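Local coordinates for alkaline phosphatase D (Bacillus subtilis, PDB 2YEQ), which hydrolyses phosphate monoesters and phosphodiesters as an alkaline phosphatase and phosphodiesterase with an active site containing iron and calcium, at residues 14-19 with 246-250; 20-25 with 79-84; 105-109 with 265-269; 143-149 with 202-208; 323-327 with 447-452. All coordinates share one frame. Residues are numbered along the deposited sequence.

Interaction 4 lies nearest the middle of the chain: two parallel strands joined by a regular hydrogen-bond ladder. Interaction 1 continues from it sideways, since strand 13-16 lies beside strand 203-206, and strand 23-28 then carries the same sheet to interaction 2, an antiparallel pair that frays into loops and includes several exposed residues. Interactions 3 and 5 have no backbone hydrogen bonds between their segments. They are side-chain contacts against strands 263-267 and 325-329 of the opposing seven-stranded sheet, aromatic in both cases. Interaction 3 is buried, while interaction 5 reaches the surface at a hairpin tip. Interaction 1 is charged, a guanidinium on a backbone carbonyl, whereas interaction 5 uses an indole N-H.

Interaction 1: residues 14-19 with 246-250. With EDO (1,2-ethanediol), chain I.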
# COMPACT_ATOMS: atom_id res chain seq x y z
N ALA A 14 5.90 -11.45 10.65
CA ALA A 14 6.14 -10.59 9.48
C ALA A 14 7.58 -10.15 9.52
O ALA A 14 8.24 -10.22 10.56
CB ALA A 14 5.18 -9.36 9.45
N SER A 15 8.06 -9.71 8.36
CA SER A 15 9.37 -9.08 8.27
C SER A 15 9.31 -7.88 7.33
O SER A 15 8.42 -7.76 6.50
CB SER A 15 10.45 -10.06 7.79
OG SER A 15 10.28 -10.40 6.41
N GLY A 16 10.27 -7.00 7.45
CA GLY A 16 10.19 -5.79 6.68
C GLY A 16 11.38 -4.87 6.72
O GLY A 16 12.36 -5.11 7.42
N ASP A 17 11.26 -3.82 5.93
CA ASP A 17 12.28 -2.79 5.83
C ASP A 17 13.68 -3.36 5.75
O ASP A 17 14.56 -2.97 6.51
CB ASP A 17 12.13 -1.80 7.00
CG ASP A 17 11.07 -0.74 6.72
OD1 ASP A 17 10.19 -1.00 5.86
OD2 ASP A 17 11.13 0.35 7.35
N PRO A 18 13.89 -4.24 4.78
CA PRO A 18 15.20 -4.87 4.65
C PRO A 18 16.23 -3.88 4.21
O PRO A 18 15.92 -2.98 3.42
CB PRO A 18 14.97 -5.94 3.56
CG PRO A 18 13.89 -5.42 2.76
CD PRO A 18 12.97 -4.70 3.74
N LEU A 19 17.44 -4.04 4.77
CA LEU A 19 18.65 -3.37 4.30
C LEU A 19 19.66 -4.47 3.92
O LEU A 19 19.34 -5.65 3.97
CB LEU A 19 19.23 -2.45 5.37
CG LEU A 19 18.36 -1.23 5.75
CD1 LEU A 19 18.96 -0.47 6.93
CD2 LEU A 19 18.13 -0.31 4.55
N MET A 246 3.06 -3.27 12.23
CA MET A 246 3.84 -3.26 10.99
C MET A 246 5.32 -3.43 11.24
O MET A 246 5.87 -2.92 12.23
CB MET A 246 3.61 -1.94 10.25
CG MET A 246 2.24 -1.79 9.66
SD MET A 246 1.82 -3.10 8.49
CE MET A 246 0.22 -2.66 7.93
N PRO A 247 6.01 -4.11 10.33
CA PRO A 247 7.45 -4.38 10.50
C PRO A 247 8.30 -3.18 10.09
O PRO A 247 8.98 -3.20 9.06
CB PRO A 247 7.69 -5.57 9.57
CG PRO A 247 6.75 -5.34 8.46
CD PRO A 247 5.50 -4.76 9.11
N LEU A 248 8.27 -2.15 10.93
CA LEU A 248 8.99 -0.89 10.73
C LEU A 248 10.18 -0.78 11.66
O LEU A 248 10.20 -1.37 12.73
CB LEU A 248 8.02 0.26 10.99
CG LEU A 248 6.80 0.32 10.05
CD1 LEU A 248 5.83 1.42 10.46
CD2 LEU A 248 7.19 0.52 8.58
N ARG A 249 11.15 0.03 11.28
CA ARG A 249 12.31 0.31 12.14
C ARG A 249 11.98 1.34 13.22
O ARG A 249 10.95 1.98 13.16
CB ARG A 249 13.48 0.77 11.28
CG ARG A 249 14.00 -0.37 10.44
CD ARG A 249 15.18 -0.01 9.61
NE ARG A 249 15.59 -1.15 8.79
CZ ARG A 249 16.49 -2.07 9.12
NH1 ARG A 249 17.13 -2.03 10.28
NH2 ARG A 249 16.77 -3.05 8.28
N ILE A 250 12.86 1.47 14.21
CA ILE A 250 12.58 2.29 15.40
C ILE A 250 12.44 3.82 15.08
O ILE A 250 11.72 4.55 15.76
CB ILE A 250 13.64 2.02 16.51
CG1 ILE A 250 13.14 2.53 17.88
CG2 ILE A 250 15.00 2.61 16.13
CD1 ILE A 250 11.85 1.84 18.35
C1 EDO I . 14.91 0.84 5.73
O1 EDO I . 14.62 -0.23 4.82
C2 EDO I . 13.67 1.70 5.94
O2 EDO I . 13.40 1.85 7.33
O HOH W 1 10.88 2.10 9.20
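Residues 14-16 run as an extended strand and the chain then bends at Asp-17, whose phi/psi of 44/54 is left-handed. Facing it, residues 246-250 form no regular structure. Pro-247 sits at the centre of an inverse gamma turn closed by Leu-248 N to Met-246 O at 2.8 Å, and the CA atoms of Gly-16 and Pro-247 lie 4.9 Å apart. The proline ring lies close along the strand, with CG 3.5 Å from Ser-15 O and CB 3.6 Å from Gly-16 N. A side chain at Gly-16 would collide with this ring. Arg-249, extended through chi2 and chi3, gives two hydrogen bonds to one carbonyl: NE to Asp-17 O at 3.1 Å and NH2 to Asp-17 O at 2.8 Å. Leu-19 CG covers one guanidinium face, 3.5 Å from Arg-249 NH2. A water joins Asp-17 OD2 (2.6 Å) to Arg-249 N (2.9 Å), and O2 of an ethanediol donates to Asp-17 OD2 at 2.7 Å. Asp-17 forms its salt bridge with Arg-263, Arg-249 with Glu-78. The arginine thus ties the Asp-17 carbonyl, next to strand 13-16, to the loop after helix 228-245, while its charge is balanced by a third element.

Interaction 2: residues 20-25 with 79-84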
# COMPACT_ATOMS: atom_id res chain seq x y z
N SER A 20 20.88 -4.10 3.54
CA SER A 20 21.83 -5.11 3.08
C SER A 20 22.38 -5.98 4.21
O SER A 20 22.88 -7.06 3.95
CB SER A 20 22.97 -4.48 2.26
OG SER A 20 23.77 -3.65 3.04
N ASP A 21 22.27 -5.52 5.45
CA ASP A 21 22.84 -6.26 6.59
C ASP A 21 21.86 -6.52 7.74
O ASP A 21 22.28 -6.95 8.82
CB ASP A 21 24.03 -5.46 7.14
CG ASP A 21 23.59 -4.16 7.82
OD1 ASP A 21 22.63 -3.52 7.34
OD2 ASP A 21 24.20 -3.79 8.84
N SER A 22 20.58 -6.24 7.53
CA SER A 22 19.58 -6.36 8.60
C SER A 22 18.20 -6.35 8.01
O SER A 22 18.01 -5.97 6.85
CB SER A 22 19.70 -5.22 9.60
OG SER A 22 19.47 -3.97 9.00
N VAL A 23 17.24 -6.75 8.84
CA VAL A 23 15.84 -6.74 8.47
C VAL A 23 15.03 -6.61 9.76
O VAL A 23 15.51 -6.98 10.83
CB VAL A 23 15.46 -8.04 7.73
CG1 VAL A 23 15.61 -9.26 8.67
CG2 VAL A 23 14.04 -7.96 7.18
N VAL A 24 13.83 -6.06 9.67
CA VAL A 24 12.93 -6.01 10.83
C VAL A 24 12.13 -7.31 10.88
O VAL A 24 11.60 -7.77 9.86
CB VAL A 24 11.96 -4.81 10.77
CG1 VAL A 24 10.99 -4.87 11.95
CG2 VAL A 24 12.72 -3.48 10.79
N LEU A 25 12.06 -7.89 12.07
CA LEU A 25 11.19 -9.03 12.36
C LEU A 25 10.07 -8.57 13.28
O LEU A 25 10.32 -7.85 14.24
CB LEU A 25 11.99 -10.14 13.04
CG LEU A 25 13.34 -10.54 12.43
CD1 LEU A 25 13.99 -11.65 13.28
CD2 LEU A 25 13.18 -10.98 10.97
N ALA A 79 17.15 -7.30 13.32
CA ALA A 79 18.14 -8.37 13.30
C ALA A 79 19.25 -7.92 12.38
O ALA A 79 19.04 -7.78 11.18
CB ALA A 79 17.52 -9.64 12.80
N ASP A 80 20.41 -7.66 12.95
CA ASP A 80 21.54 -7.18 12.17
C ASP A 80 22.66 -8.23 12.11
O ASP A 80 22.46 -9.36 12.55
CB ASP A 80 22.03 -5.84 12.71
CG ASP A 80 22.58 -5.93 14.12
OD1 ASP A 80 22.61 -7.03 14.72
OD2 ASP A 80 22.98 -4.87 14.63
N GLY A 81 23.80 -7.86 11.55
CA GLY A 81 24.92 -8.79 11.38
C GLY A 81 24.63 -9.84 10.31
O GLY A 81 25.13 -10.95 10.39
N LEU A 82 23.80 -9.49 9.33
CA LEU A 82 23.43 -10.42 8.27
C LEU A 82 24.23 -10.15 7.01
O LEU A 82 24.85 -9.10 6.86
CB LEU A 82 21.93 -10.32 7.95
CG LEU A 82 20.94 -10.53 9.10
CD1 LEU A 82 19.49 -10.37 8.61
CD2 LEU A 82 21.15 -11.91 9.73
N GLU A 83 24.19 -11.09 6.08
CA GLU A 83 24.88 -10.95 4.80
C GLU A 83 23.92 -10.42 3.75
O GLU A 83 22.72 -10.67 3.84
CB GLU A 83 25.41 -12.31 4.32
CG GLU A 83 26.43 -12.98 5.25
CD GLU A 83 26.85 -14.34 4.72
OE1 GLU A 83 27.63 -14.37 3.74
OE2 GLU A 83 26.37 -15.38 5.25
N PRO A 84 24.44 -9.77 2.71
CA PRO A 84 23.58 -9.17 1.69
C PRO A 84 23.00 -10.15 0.68
O PRO A 84 23.56 -11.20 0.43
CB PRO A 84 24.50 -8.17 1.00
CG PRO A 84 25.85 -8.70 1.21
CD PRO A 84 25.85 -9.37 2.56
O HOH W 2 25.06 -5.51 10.57
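This is the frayed end of an antiparallel strand pair, where strand 23-28 meets strand 74-79 at one margin of the ten-stranded sheet. Val-23 and Ala-79 form a hydrogen-bonded pair: Val-23 N donates to Ala-79 O at 3.1 Å and Ala-79 N to Val-23 O at 3.0 Å. Beyond it the ladder loosens. Gly-81, at positive phi (71°), turns the chain so that Leu-82 N reaches Asp-21 O at 3.0 Å, and a water bridges Asp-21 OD2 (2.6 Å) and Gly-81 N (2.8 Å). Pro-84 CA makes a CA-H...O contact with Ser-20 O at 3.2 Å. Val-23 CG1 touches Leu-82 CD1 at 4.0 Å, and Leu-25 CD1 touches Ala-79 CB at 4.1 Å. Leu-25 and Ala-79 both pack on Trp-48 and Val-50 of strand 44-51, in the facing four-stranded sheet, as between the layers of a beta sandwich. Backbone hydrogen bonds, supplemented by CA-H...O contacts, therefore do most of the joining, with apolar side chains turned to the interior and the Asp-21 carboxylate bound through water.

Interaction 3: residues 105-109 with 265-269; sequences KTLPA and FTYGN
Tyr-267, Leu-107 and Pro-108 contribute most of the buried surface. Residues 106-109 are polyproline-like (phi -57 to -74°, psi 144 to 160°), and segment 105-109 runs 73° from residues 265-268. Strand 263-267 ends at Tyr-267 (-101/87), and Gly-268 follows at 58/-135, its CA 5.2 Å from Pro-108 CA. With chi1 t and chi2 88°, the Tyr-267 ring receives Pro-108 CD over one face, 3.7 Å from the centroid and 13° off the normal. Leu-107 (m, t) wedges between two aromatics: CD2 lies 3.9 Å from Tyr-267 CD1, and CD1 3.7 Å from CD2 of Phe-265 (chi1 p). Lys-105, extended through chi3, brings NZ within 2.9 Å of Tyr-267 OH, at an angle too poor for a hydrogen bond. Its ammonium group forms a salt bridge with Asp-144 and a hydrogen bond with Asn-85. The contact sets the loop between strands 97-105 and 117-122 against the edge strand of the seven-stranded sheet by apolar and CH-pi packing, with polar atoms at the tyrosine edge.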
# COMPACT_ATOMS: atom_id res chain seq x y z
N LYS A 105 14.51 -11.82 3.35
CA LYS A 105 15.66 -11.66 2.46
C LYS A 105 16.26 -10.26 2.54
O LYS A 105 15.54 -9.26 2.41
CB LYS A 105 15.25 -11.97 1.03
CG LYS A 105 16.44 -12.05 0.06
CD LYS A 105 15.93 -12.28 -1.35
CE LYS A 105 17.04 -12.29 -2.38
NZ LYS A 105 17.04 -11.02 -3.17
N THR A 106 17.56 -10.19 2.78
CA THR A 106 18.25 -8.92 2.86
C THR A 106 18.42 -8.32 1.45
O THR A 106 18.35 -9.02 0.44
CB THR A 106 19.66 -9.04 3.49
OG1 THR A 106 20.39 -10.09 2.84
CG2 THR A 106 19.59 -9.29 4.99
N LEU A 107 18.65 -7.02 1.39
CA LEU A 107 18.93 -6.34 0.13
C LEU A 107 20.35 -6.68 -0.36
O LEU A 107 21.22 -7.01 0.43
CB LEU A 107 18.85 -4.83 0.31
CG LEU A 107 17.51 -4.24 0.76
CD1 LEU A 107 17.63 -2.71 0.76
CD2 LEU A 107 16.39 -4.72 -0.13
N PRO A 108 20.58 -6.53 -1.66
CA PRO A 108 21.96 -6.53 -2.18
C PRO A 108 22.80 -5.43 -1.55
O PRO A 108 22.26 -4.43 -1.06
CB PRO A 108 21.78 -6.21 -3.68
CG PRO A 108 20.41 -6.59 -4.01
CD PRO A 108 19.59 -6.41 -2.73
N ALA A 109 24.11 -5.63 -1.54
CA ALA A 109 25.04 -4.60 -1.08
C ALA A 109 24.82 -3.34 -1.91
O ALA A 109 24.47 -3.43 -3.08
CB ALA A 109 26.49 -5.10 -1.21
N PHE A 265 15.38 3.51 -0.09
CA PHE A 265 16.42 2.49 -0.15
C PHE A 265 16.71 2.12 -1.62
O PHE A 265 15.90 2.38 -2.50
CB PHE A 265 16.00 1.24 0.64
CG PHE A 265 14.84 0.50 0.04
CD1 PHE A 265 13.54 0.93 0.29
CD2 PHE A 265 15.04 -0.61 -0.75
CE1 PHE A 265 12.46 0.26 -0.26
CE2 PHE A 265 13.97 -1.28 -1.30
CZ PHE A 265 12.67 -0.85 -1.06
N THR A 266 17.87 1.52 -1.87
CA THR A 266 18.25 1.11 -3.22
C THR A 266 18.39 -0.40 -3.25
O THR A 266 18.80 -1.01 -2.27
CB THR A 266 19.58 1.74 -3.66
OG1 THR A 266 20.62 1.28 -2.78
CG2 THR A 266 19.52 3.26 -3.61
N TYR A 267 17.99 -0.99 -4.36
CA TYR A 267 18.15 -2.41 -4.58
C TYR A 267 19.38 -2.60 -5.47
O TYR A 267 19.28 -2.62 -6.69
CB TYR A 267 16.90 -2.97 -5.21
CG TYR A 267 16.82 -4.47 -5.09
CD1 TYR A 267 16.23 -5.05 -3.98
CD2 TYR A 267 17.34 -5.31 -6.09
CE1 TYR A 267 16.15 -6.45 -3.86
CE2 TYR A 267 17.27 -6.71 -5.98
CZ TYR A 267 16.68 -7.27 -4.85
OH TYR A 267 16.60 -8.63 -4.72
N GLY A 268 20.55 -2.69 -4.84
CA GLY A 268 21.81 -2.65 -5.57
C GLY A 268 21.92 -1.36 -6.37
O GLY A 268 21.58 -0.29 -5.87
N ASN A 269 22.35 -1.47 -7.62
CA ASN A 269 22.33 -0.34 -8.54
C ASN A 269 21.19 -0.45 -9.52
O ASN A 269 21.13 0.30 -10.48
CB ASN A 269 23.65 -0.23 -9.31
CG ASN A 269 23.84 -1.37 -10.33
OD1 ASN A 269 22.99 -2.27 -10.48
ND2 ASN A 269 24.97 -1.33 -11.02

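Interaction 4: residues 143-149 with 202-208; sequences LDLVFHL and FPWVVTW. With EDO (1,2-ethanediol), chain B.
Val-146 (chi1 t) lies over the indole of Trp-204 (chi1 m, chi2 41°), its CB 3.8 Å from the centroid of the five-membered ring and 9° off the normal. Strands 145-148 and 203-206 run parallel, with axes 4.6 Å apart at closest and 25° between them, both in beta conformation. Val-146 pairs with Trp-204, Phe-147 with Val-205 and His-148 with Val-206, at CA separations of 4.7, 4.8 and 4.6 Å. Hydrogen bonds alternate along the ladder: Val-146 N to Pro-203 O (3.0 Å), Val-205 N to Val-146 O (2.8 Å), His-148 N to Val-205 O (3.0 Å) and Thr-207 N to His-148 O (2.9 Å). On the Val-146 face, Leu-143 CD1 sits 3.8 Å above the Phe-202 ring centroid, and Val-146 CG2 is 3.5 Å from Phe-202 CD2. On the other face, Phe-147 CD1 meets Val-205 CB at 3.7 Å, and both side chains pack on Phe-265. An ethanediol O2 donates to Leu-143 O at 2.7 Å. Helices 179-190 and 193-201 lie in the connection between the strands, making a beta-alpha-beta crossover. Beyond the strands come the metal ligands Asp-151, Asp-209 and Asp-210, an arrangement typical of the calcineurin-like metallophosphatase fold.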
# COMPACT_ATOMS: atom_id res chain seq x y z
N LEU A 143 9.14 -13.80 -4.95
CA LEU A 143 9.38 -12.35 -4.87
C LEU A 143 10.53 -12.07 -3.96
O LEU A 143 10.76 -12.81 -2.99
CB LEU A 143 8.12 -11.65 -4.33
CG LEU A 143 6.79 -11.99 -4.95
CD1 LEU A 143 5.66 -11.34 -4.12
CD2 LEU A 143 6.75 -11.57 -6.44
N ASP A 144 11.23 -10.98 -4.24
CA ASP A 144 12.24 -10.44 -3.35
C ASP A 144 11.62 -9.57 -2.23
O ASP A 144 12.17 -9.50 -1.14
CB ASP A 144 13.23 -9.58 -4.14
CG ASP A 144 14.00 -10.38 -5.20
OD1 ASP A 144 14.74 -11.31 -4.80
OD2 ASP A 144 13.88 -10.07 -6.41
N LEU A 145 10.52 -8.91 -2.53
CA LEU A 145 9.80 -8.13 -1.51
C LEU A 145 8.40 -7.78 -1.96
O LEU A 145 8.01 -8.03 -3.11
CB LEU A 145 10.60 -6.90 -1.04
CG LEU A 145 11.08 -5.83 -2.02
CD1 LEU A 145 9.97 -4.87 -2.29
CD2 LEU A 145 12.24 -5.07 -1.43
N VAL A 146 7.61 -7.27 -1.02
CA VAL A 146 6.26 -6.82 -1.26
C VAL A 146 6.14 -5.37 -0.76
O VAL A 146 6.72 -5.03 0.29
CB VAL A 146 5.23 -7.71 -0.52
CG1 VAL A 146 3.84 -7.12 -0.58
CG2 VAL A 146 5.24 -9.11 -1.12
N PHE A 147 5.42 -4.55 -1.52
CA PHE A 147 5.01 -3.20 -1.10
C PHE A 147 3.52 -3.15 -0.82
O PHE A 147 2.71 -3.68 -1.57
CB PHE A 147 5.25 -2.16 -2.22
CG PHE A 147 6.69 -1.86 -2.46
CD1 PHE A 147 7.34 -0.91 -1.71
CD2 PHE A 147 7.40 -2.50 -3.48
CE1 PHE A 147 8.67 -0.61 -1.93
CE2 PHE A 147 8.74 -2.20 -3.71
CZ PHE A 147 9.37 -1.26 -2.94
N HIS A 148 3.14 -2.52 0.28
CA HIS A 148 1.75 -2.20 0.48
C HIS A 148 1.62 -0.67 0.42
O HIS A 148 2.39 0.05 1.04
CB HIS A 148 1.21 -2.77 1.79
CG HIS A 148 -0.27 -2.89 1.80
ND1 HIS A 148 -1.10 -1.81 1.99
CD2 HIS A 148 -1.08 -3.95 1.60
CE1 HIS A 148 -2.35 -2.20 1.91
NE2 HIS A 148 -2.37 -3.50 1.67
N LEU A 149 0.66 -0.20 -0.37
CA LEU A 149 0.55 1.22 -0.71
C LEU A 149 -0.65 1.92 -0.07
O LEU A 149 -0.95 3.07 -0.43
CB LEU A 149 0.46 1.41 -2.23
CG LEU A 149 1.64 0.84 -3.03
CD1 LEU A 149 1.43 1.15 -4.53
CD2 LEU A 149 2.98 1.33 -2.52
N PHE A 202 7.47 -13.17 2.64
CA PHE A 202 8.34 -12.11 2.08
C PHE A 202 8.52 -10.93 3.04
O PHE A 202 7.64 -10.66 3.84
CB PHE A 202 7.69 -11.49 0.84
CG PHE A 202 7.00 -12.44 -0.07
CD1 PHE A 202 7.74 -13.28 -0.90
CD2 PHE A 202 5.64 -12.45 -0.17
CE1 PHE A 202 7.11 -14.14 -1.76
CE2 PHE A 202 5.00 -13.31 -1.04
CZ PHE A 202 5.75 -14.17 -1.83
N PRO A 203 9.61 -10.20 2.92
CA PRO A 203 9.72 -8.90 3.60
C PRO A 203 8.83 -7.89 2.93
O PRO A 203 8.74 -7.88 1.70
CB PRO A 203 11.18 -8.51 3.41
CG PRO A 203 11.62 -9.27 2.20
CD PRO A 203 10.78 -10.48 2.08
N TRP A 204 8.16 -7.05 3.73
CA TRP A 204 7.24 -6.03 3.25
C TRP A 204 7.79 -4.63 3.52
O TRP A 204 8.44 -4.38 4.56
CB TRP A 204 5.88 -6.14 3.92
CG TRP A 204 5.00 -7.27 3.46
CD1 TRP A 204 5.39 -8.56 3.19
CD2 TRP A 204 3.58 -7.24 3.26
NE1 TRP A 204 4.32 -9.31 2.82
CE2 TRP A 204 3.19 -8.53 2.86
CE3 TRP A 204 2.61 -6.23 3.35
CZ2 TRP A 204 1.88 -8.85 2.58
CZ3 TRP A 204 1.33 -6.53 3.07
CH2 TRP A 204 0.95 -7.84 2.70
N VAL A 205 7.51 -3.72 2.58
CA VAL A 205 7.75 -2.30 2.71
C VAL A 205 6.38 -1.65 2.64
O VAL A 205 5.74 -1.62 1.58
CB VAL A 205 8.70 -1.76 1.63
CG1 VAL A 205 8.98 -0.24 1.80
CG2 VAL A 205 10.03 -2.52 1.72
N VAL A 206 5.88 -1.18 3.78
CA VAL A 206 4.52 -0.65 3.83
C VAL A 206 4.52 0.88 3.89
O VAL A 206 5.42 1.50 4.47
CB VAL A 206 3.75 -1.24 5.06
CG1 VAL A 206 3.66 -2.79 4.95
CG2 VAL A 206 4.44 -0.83 6.37
N THR A 207 3.48 1.47 3.30
CA THR A 207 3.15 2.88 3.52
C THR A 207 1.65 2.98 3.51
O THR A 207 0.98 2.13 2.92
CB THR A 207 3.81 3.81 2.48
OG1 THR A 207 3.55 5.16 2.85
CG2 THR A 207 3.33 3.50 1.02
N TRP A 208 1.10 3.98 4.20
CA TRP A 208 -0.35 4.02 4.43
C TRP A 208 -1.00 4.97 3.44
O TRP A 208 -0.31 5.75 2.81
CB TRP A 208 -0.67 4.47 5.87
CG TRP A 208 0.04 5.69 6.33
CD1 TRP A 208 0.30 6.83 5.63
CD2 TRP A 208 0.60 5.89 7.64
NE1 TRP A 208 0.99 7.72 6.42
CE2 TRP A 208 1.18 7.17 7.65
CE3 TRP A 208 0.65 5.11 8.80
CZ2 TRP A 208 1.82 7.69 8.77
CZ3 TRP A 208 1.29 5.62 9.91
CH2 TRP A 208 1.86 6.91 9.90
C1 EDO B . 11.62 -14.53 0.63
O1 EDO B . 11.33 -14.06 1.94
C2 EDO B . 12.04 -13.37 -0.25
O2 EDO B . 12.65 -13.94 -1.42

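Interaction 5: residues 323-327 with 447-452. With PE5 (3,6,9,12,15,18,21,24-octaoxahexacosan-1-ol), chain H.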
# COMPACT_ATOMS: atom_id res chain seq x y z
N ALA A 323 21.05 4.76 -10.01
CA ALA A 323 20.43 3.47 -10.26
C ALA A 323 19.83 3.43 -11.64
O ALA A 323 19.56 4.47 -12.21
CB ALA A 323 19.36 3.16 -9.21
N HIS A 324 19.62 2.23 -12.18
CA HIS A 324 18.94 2.06 -13.47
C HIS A 324 17.49 2.53 -13.48
O HIS A 324 16.97 2.87 -14.54
CB HIS A 324 18.96 0.60 -13.93
CG HIS A 324 20.33 0.13 -14.33
ND1 HIS A 324 20.96 0.58 -15.47
CD2 HIS A 324 21.20 -0.71 -13.72
CE1 HIS A 324 22.16 0.02 -15.55
NE2 HIS A 324 22.33 -0.76 -14.49
N TRP A 325 16.84 2.51 -12.31
CA TRP A 325 15.45 2.95 -12.19
C TRP A 325 15.25 3.80 -10.92
O TRP A 325 15.91 3.60 -9.90
CB TRP A 325 14.52 1.75 -12.13
CG TRP A 325 14.57 0.88 -13.36
CD1 TRP A 325 15.33 -0.23 -13.54
CD2 TRP A 325 13.87 1.09 -14.57
NE1 TRP A 325 15.13 -0.76 -14.80
CE2 TRP A 325 14.23 0.04 -15.45
CE3 TRP A 325 12.97 2.06 -15.00
CZ2 TRP A 325 13.72 -0.05 -16.74
CZ3 TRP A 325 12.46 1.96 -16.25
CH2 TRP A 325 12.83 0.91 -17.12
N ASN A 326 14.34 4.76 -11.02
CA ASN A 326 13.95 5.62 -9.88
C ASN A 326 12.47 5.38 -9.69
O ASN A 326 11.70 5.50 -10.63
CB ASN A 326 14.22 7.08 -10.20
CG ASN A 326 15.67 7.40 -10.19
OD1 ASN A 326 16.32 7.27 -9.16
ND2 ASN A 326 16.21 7.83 -11.34
N VAL A 327 12.09 4.95 -8.49
CA VAL A 327 10.72 4.48 -8.26
C VAL A 327 10.07 5.35 -7.18
O VAL A 327 10.72 5.66 -6.19
CB VAL A 327 10.72 3.00 -7.83
CG1 VAL A 327 9.27 2.46 -7.66
CG2 VAL A 327 11.50 2.15 -8.88
N VAL A 447 12.05 -6.49 -12.81
CA VAL A 447 12.87 -5.38 -13.22
C VAL A 447 14.26 -5.86 -13.60
O VAL A 447 14.89 -6.58 -12.83
CB VAL A 447 13.02 -4.37 -12.07
CG1 VAL A 447 13.84 -3.14 -12.53
CG2 VAL A 447 11.61 -3.98 -11.55
N THR A 448 14.72 -5.41 -14.76
CA THR A 448 16.09 -5.60 -15.20
C THR A 448 16.64 -4.24 -15.59
O THR A 448 15.86 -3.30 -15.74
CB THR A 448 16.13 -6.58 -16.43
OG1 THR A 448 15.38 -6.03 -17.51
CG2 THR A 448 15.51 -7.93 -16.06
N PRO A 449 17.95 -4.12 -15.80
CA PRO A 449 18.54 -2.80 -16.08
C PRO A 449 17.92 -2.03 -17.25
O PRO A 449 17.87 -0.81 -17.19
CB PRO A 449 20.01 -3.13 -16.35
CG PRO A 449 20.26 -4.33 -15.50
CD PRO A 449 19.00 -5.14 -15.66
N HIS A 450 17.45 -2.73 -18.28
CA HIS A 450 16.94 -2.04 -19.47
C HIS A 450 15.47 -2.24 -19.71
O HIS A 450 14.92 -1.74 -20.70
CB HIS A 450 17.74 -2.49 -20.71
CG HIS A 450 19.21 -2.25 -20.56
ND1 HIS A 450 19.73 -1.04 -20.14
CD2 HIS A 450 20.27 -3.08 -20.71
CE1 HIS A 450 21.05 -1.13 -20.06
NE2 HIS A 450 21.40 -2.36 -20.40
N GLN A 451 14.82 -2.95 -18.80
CA GLN A 451 13.42 -3.22 -18.96
C GLN A 451 12.64 -3.37 -17.64
O GLN A 451 13.10 -4.05 -16.72
CB GLN A 451 13.29 -4.49 -19.73
CG GLN A 451 11.93 -4.80 -20.13
CD GLN A 451 11.87 -6.08 -20.94
OE1 GLN A 451 12.26 -6.10 -22.13
NE2 GLN A 451 11.41 -7.16 -20.31
N TRP A 452 11.45 -2.78 -17.60
CA TRP A 452 10.52 -2.93 -16.47
C TRP A 452 9.30 -3.63 -16.99
O TRP A 452 8.65 -3.15 -17.90
CB TRP A 452 10.12 -1.57 -15.91
CG TRP A 452 9.33 -1.65 -14.61
CD1 TRP A 452 8.08 -2.14 -14.44
CD2 TRP A 452 9.78 -1.24 -13.33
NE1 TRP A 452 7.72 -2.07 -13.10
CE2 TRP A 452 8.75 -1.50 -12.41
CE3 TRP A 452 10.97 -0.69 -12.86
CZ2 TRP A 452 8.87 -1.22 -11.05
CZ3 TRP A 452 11.08 -0.39 -11.49
CH2 TRP A 452 10.04 -0.67 -10.61
C48 PE5 H . 6.72 -12.88 -15.58
C50 PE5 H . 7.97 -13.47 -16.23
O1 PE5 H . 8.76 -12.42 -16.79
C1 PE5 H . 10.17 -12.54 -16.62
C2 PE5 H . 10.89 -11.22 -16.92
O2 PE5 H . 11.31 -11.18 -18.28
C3 PE5 H . 11.56 -9.89 -18.85
C4 PE5 H . 11.70 -10.05 -20.36
O3 PE5 H . 10.58 -9.51 -21.08
C5 PE5 H . 9.82 -10.52 -21.73
C6 PE5 H . 8.62 -10.01 -22.50
O4 PE5 H . 7.65 -11.05 -22.61
C7 PE5 H . 6.63 -10.96 -21.63
C8 PE5 H . 5.79 -12.22 -21.51
O5 PE5 H . 5.33 -12.33 -20.15
C9 PE5 H . 3.99 -11.87 -20.03
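The tip of the beta hairpin formed by strands 440-448 and 451-459 packs against strand 325-329. A type I turn from Thr-448 to Gln-451 closes the hairpin, with Thr-448 N donating to Gln-451 O at 2.9 Å and Gln-451 N to Thr-448 O at 3.3 Å. The same Thr-448 O accepts Trp-325 NE1 at 2.8 Å, so the indole is fixed to the turn by its edge. Over one face of that indole stands Trp-452 in an edge-to-face pair: the six-membered ring of Trp-452 has its centroid 5.4 Å from that of the five-membered ring of Trp-325, with planes at 73°. Lys-479 makes a cation-pi contact with Trp-325. The hairpin belongs to the ten-stranded sheet and Trp-325 to the seven-stranded one, so these tryptophans fill the space between the two sheets of the central beta sandwich near its surface. Val-447 CG1 approaches Trp-325 CD1 at 3.4 Å, and Val-327 CG2 meets Trp-452 CH2 at 3.6 Å. Pro-449 CB lies 3.7 Å from the centroid of the His-324 ring, 5° off its normal, a CH-pi contact. Gln-451 donates from NE2 to O3 of a bound polyether at 2.6 Å.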